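Putative hemin transport system, substrate-binding protein (Burkholderia cenocepacia J2315, PDB 5GIZ) binds heme in the periplasm and probably passes it to a membrane transporter for bacterial heme uptake. Local coordinates at residues Arg151-Leu156 with Ala202-Val207. Sequence-based numbering, arbitrary orientation.
Sequences RVLFVL and AAPDVV. With SO4 (sulfate ion), chain D.
With its CG anti to the carbonyl carbon (chi1 -54°), D205 swings its carboxylate back to the start of the facing strand, and R151, bent at chi3 (72°), turns its guanidinium toward the end of helix 196-202. These two side chains meet the facing segment at the end where parallel strands 151-159 and 206-210 begin to pair in the mixed sheet of a periplasmic binding protein lobe. Parallel pairing is established by the bridges V152 with V206 and L153 with V207, and by L153 N donating to V206 O at 3.1 Å. One step earlier, R151 O accepts two donors, D205 N at 2.8 Å and V206 N at 3.3 Å. D205 OD2 then takes the R151 N-H in an almost straight bond of 2.8 Å (172°), from the anti side and somewhat out of the carboxylate plane, so the carboxylate extends the ladder ahead of the first bridge.

R151 NE reaches A202 O at 2.8 Å, with the oxygen at the guanidinium edge, close to its plane; the bond joins the strand to the last turn of the helix just before A203 leaves helical geometry with positive phi. Although R151 and D205 carry opposite charges, their charged atoms do not touch and their planes stand almost perpendicular. NH2 has a further acceptor in A184 O.

Apolar contacts follow the sheet faces: L153 CB abuts P204 CB at 3.7 Å, on the face that also carries V207. V155 CG2 meets V207 CG1 on this face too, close to H158, which binds heme in another structure of this protein. At the outer end, a sulfate, most likely a crystallisation additive, accepts from R151 through O4 to NH2 (2.9 Å) and O1 to NH1 (3.2 Å).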
ATOM      1  N   ARG A 151      11.509 -15.760   8.417  1.00 12.45           N
ATOM      2  CA  ARG A 151      10.206 -16.051   7.818  1.00 12.87           C
ATOM      3  C   ARG A 151       9.143 -15.181   8.436  1.00 12.01           C
ATOM      4  O   ARG A 151       8.982 -15.172   9.644  1.00 11.29           O
ATOM      5  CB  ARG A 151       9.858 -17.522   7.993  1.00 14.70           C
ATOM      6  CG  ARG A 151      10.908 -18.490   7.442  1.00 16.72           C
ATOM      7  CD  ARG A 151      10.474 -19.941   7.641  1.00 18.66           C
ATOM      8  NE  ARG A 151       9.387 -20.284   6.745  1.00 20.08           N
ATOM      9  CZ  ARG A 151       9.509 -20.643   5.485  1.00 21.40           C
ATOM     10  NH1 ARG A 151      10.696 -20.662   4.881  1.00 21.57           N
ATOM     11  NH2 ARG A 151       8.404 -20.886   4.767  1.00 23.32           N
ATOM     12  N   VAL A 152       8.427 -14.423   7.614  1.00 10.43           N
ATOM     13  CA  VAL A 152       7.420 -13.491   8.091  1.00 10.61           C
ATOM     14  C   VAL A 152       6.078 -13.855   7.486  1.00 10.61           C
ATOM     15  O   VAL A 152       5.974 -13.976   6.268  1.00 11.53           O
ATOM     16  CB  VAL A 152       7.773 -12.044   7.686  1.00 10.59           C
ATOM     17  CG1 VAL A 152       6.682 -11.084   8.152  1.00 11.35           C
ATOM     18  CG2 VAL A 152       9.139 -11.659   8.261  1.00 10.78           C
ATOM     19  N   LEU A 153       5.048 -13.982   8.337  1.00 10.78           N
ATOM     20  CA  LEU A 153       3.654 -14.216   7.940  1.00 11.32           C
ATOM     21  C   LEU A 153       2.963 -12.876   7.984  1.00 10.58           C
ATOM     22  O   LEU A 153       2.982 -12.253   9.036  1.00 10.43           O
ATOM     23  CB  LEU A 153       3.019 -15.099   8.983  1.00 12.58           C
ATOM     24  CG  LEU A 153       1.521 -15.353   8.785  1.00 14.32           C
ATOM     25  CD1 LEU A 153       1.282 -16.185   7.559  1.00 15.82           C
ATOM     26  CD2 LEU A 153       0.930 -15.992  10.048  1.00 15.86           C
ATOM     27  N   PHE A 154       2.338 -12.486   6.876  1.00 10.54           N
ATOM     28  CA  PHE A 154       1.473 -11.319   6.823  1.00 10.77           C
ATOM     29  C   PHE A 154       0.009 -11.682   6.886  1.00 11.41           C
ATOM     30  O   PHE A 154      -0.487 -12.367   6.027  1.00 11.73           O
ATOM     31  CB  PHE A 154       1.715 -10.418   5.578  1.00 10.79           C
ATOM     32  CG  PHE A 154       0.835  -9.195   5.591  1.00 11.09           C
ATOM     33  CD1 PHE A 154       1.086  -8.188   6.460  1.00 11.36           C
ATOM     34  CD2 PHE A 154      -0.312  -9.126   4.828  1.00 11.67           C
ATOM     35  CE1 PHE A 154       0.267  -7.075   6.566  1.00 12.33           C
ATOM     36  CE2 PHE A 154      -1.130  -7.997   4.934  1.00 11.56           C
ATOM     37  CZ  PHE A 154      -0.853  -7.016   5.803  1.00 12.08           C
ATOM     38  N   VAL A 155      -0.626 -11.224   7.937  1.00 12.33           N
ATOM     39  CA  VAL A 155      -2.060 -11.323   8.129  1.00 14.30           C
ATOM     40  C   VAL A 155      -2.723 -10.031   7.673  1.00 14.36           C
ATOM     41  O   VAL A 155      -2.482  -8.969   8.266  1.00 14.70           O
ATOM     42  CB  VAL A 155      -2.376 -11.506   9.616  1.00 15.01           C
ATOM     43  CG1 VAL A 155      -3.898 -11.472   9.854  1.00 16.60           C
ATOM     44  CG2 VAL A 155      -1.749 -12.823  10.112  1.00 14.62           C
ATOM     45  N   LEU A 156      -3.645 -10.164   6.714  1.00 16.21           N
ATOM     46  CA  LEU A 156      -4.461  -9.028   6.302  1.00 18.84           C
ATOM     47  C   LEU A 156      -5.611  -8.804   7.283  1.00 19.52           C
ATOM     48  O   LEU A 156      -5.840  -7.698   7.742  1.00 18.71           O
ATOM     49  CB  LEU A 156      -5.023  -9.272   4.902  1.00 19.86           C
ATOM     50  CG  LEU A 156      -5.865  -8.115   4.325  1.00 21.17           C
ATOM     51  CD1 LEU A 156      -5.053  -6.820   4.288  1.00 21.39           C
ATOM     52  CD2 LEU A 156      -6.391  -8.480   2.956  1.00 21.90           C
ATOM     53  N   ALA A 202       4.410 -23.236   7.573  1.00 23.33           N
ATOM     54  CA  ALA A 202       4.952 -21.918   7.262  1.00 20.82           C
ATOM     55  C   ALA A 202       5.955 -21.471   8.321  1.00 18.67           C
ATOM     56  O   ALA A 202       6.891 -20.700   8.015  1.00 17.79           O
ATOM     57  CB  ALA A 202       3.834 -20.906   7.134  1.00 19.97           C
ATOM     58  N   ALA A 203       5.709 -21.907   9.553  1.00 18.82           N
ATOM     59  CA  ALA A 203       6.654 -21.712  10.699  1.00 17.90           C
ATOM     60  C   ALA A 203       7.210 -20.281  10.756  1.00 16.82           C
ATOM     61  O   ALA A 203       8.414 -20.051  10.636  1.00 18.46           O
ATOM     62  CB  ALA A 203       7.797 -22.695  10.595  1.00 19.65           C
ATOM     63  N   PRO A 204       6.308 -19.308  10.832  1.00 15.00           N
ATOM     64  CA  PRO A 204       6.787 -17.936  10.852  1.00 13.44           C
ATOM     65  C   PRO A 204       7.610 -17.599  12.080  1.00 12.88           C
ATOM     66  O   PRO A 204       7.300 -18.024  13.185  1.00 12.69           O
ATOM     67  CB  PRO A 204       5.498 -17.119  10.848  1.00 13.37           C
ATOM     68  CG  PRO A 204       4.470 -18.020  11.422  1.00 14.06           C
ATOM     69  CD  PRO A 204       4.847 -19.390  11.021  1.00 14.75           C
ATOM     70  N   ASP A 205       8.648 -16.797  11.889  1.00 12.16           N
ATOM     71  CA  ASP A 205       9.446 -16.188  12.938  1.00 11.92           C
ATOM     72  C   ASP A 205       8.842 -14.905  13.464  1.00 11.33           C
ATOM     73  O   ASP A 205       9.039 -14.574  14.586  1.00 11.28           O
ATOM     74  CB  ASP A 205      10.875 -15.922  12.445  1.00 12.37           C
ATOM     75  CG  ASP A 205      11.526 -17.160  11.876  1.00 13.03           C
ATOM     76  OD1 ASP A 205      11.403 -18.200  12.562  1.00 15.73           O
ATOM     77  OD2 ASP A 205      12.111 -17.184  10.761  1.00 13.64           O
ATOM     78  N   VAL A 206       8.085 -14.194  12.630  1.00 10.95           N
ATOM     79  CA  VAL A 206       7.413 -12.944  13.025  1.00 10.95           C
ATOM     80  C   VAL A 206       6.061 -12.926  12.369  1.00 10.50           C
ATOM     81  O   VAL A 206       5.916 -13.385  11.220  1.00 10.50           O
ATOM     82  CB  VAL A 206       8.168 -11.684  12.512  1.00 11.06           C
ATOM     83  CG1 VAL A 206       7.554 -10.336  12.997  1.00 11.46           C
ATOM     84  CG2 VAL A 206       9.634 -11.708  12.931  1.00 11.20           C
ATOM     85  N   VAL A 207       5.052 -12.464  13.073  1.00 10.81           N
ATOM     86  CA  VAL A 207       3.776 -12.161  12.464  1.00 11.21           C
ATOM     87  C   VAL A 207       3.688 -10.658  12.240  1.00 10.70           C
ATOM     88  O   VAL A 207       3.809  -9.865  13.169  1.00 10.40           O
ATOM     89  CB  VAL A 207       2.613 -12.593  13.354  1.00 12.02           C
ATOM     90  CG1 VAL A 207       1.313 -12.216  12.730  1.00 12.39           C
ATOM     91  CG2 VAL A 207       2.675 -14.086  13.677  1.00 12.76           C
TER
HETATM   92  S   SO4 D 402      10.094 -22.268   1.551  1.00 33.78           S
HETATM   93  O1  SO4 D 402      10.717 -20.936   1.693  1.00 41.44           O
HETATM   94  O2  SO4 D 402       9.926 -22.502   0.115  1.00 38.78           O
HETATM   95  O3  SO4 D 402      10.966 -23.274   2.190  1.00 41.45           O
HETATM   96  O4  SO4 D 402       8.774 -22.276   2.213  1.00 38.95           O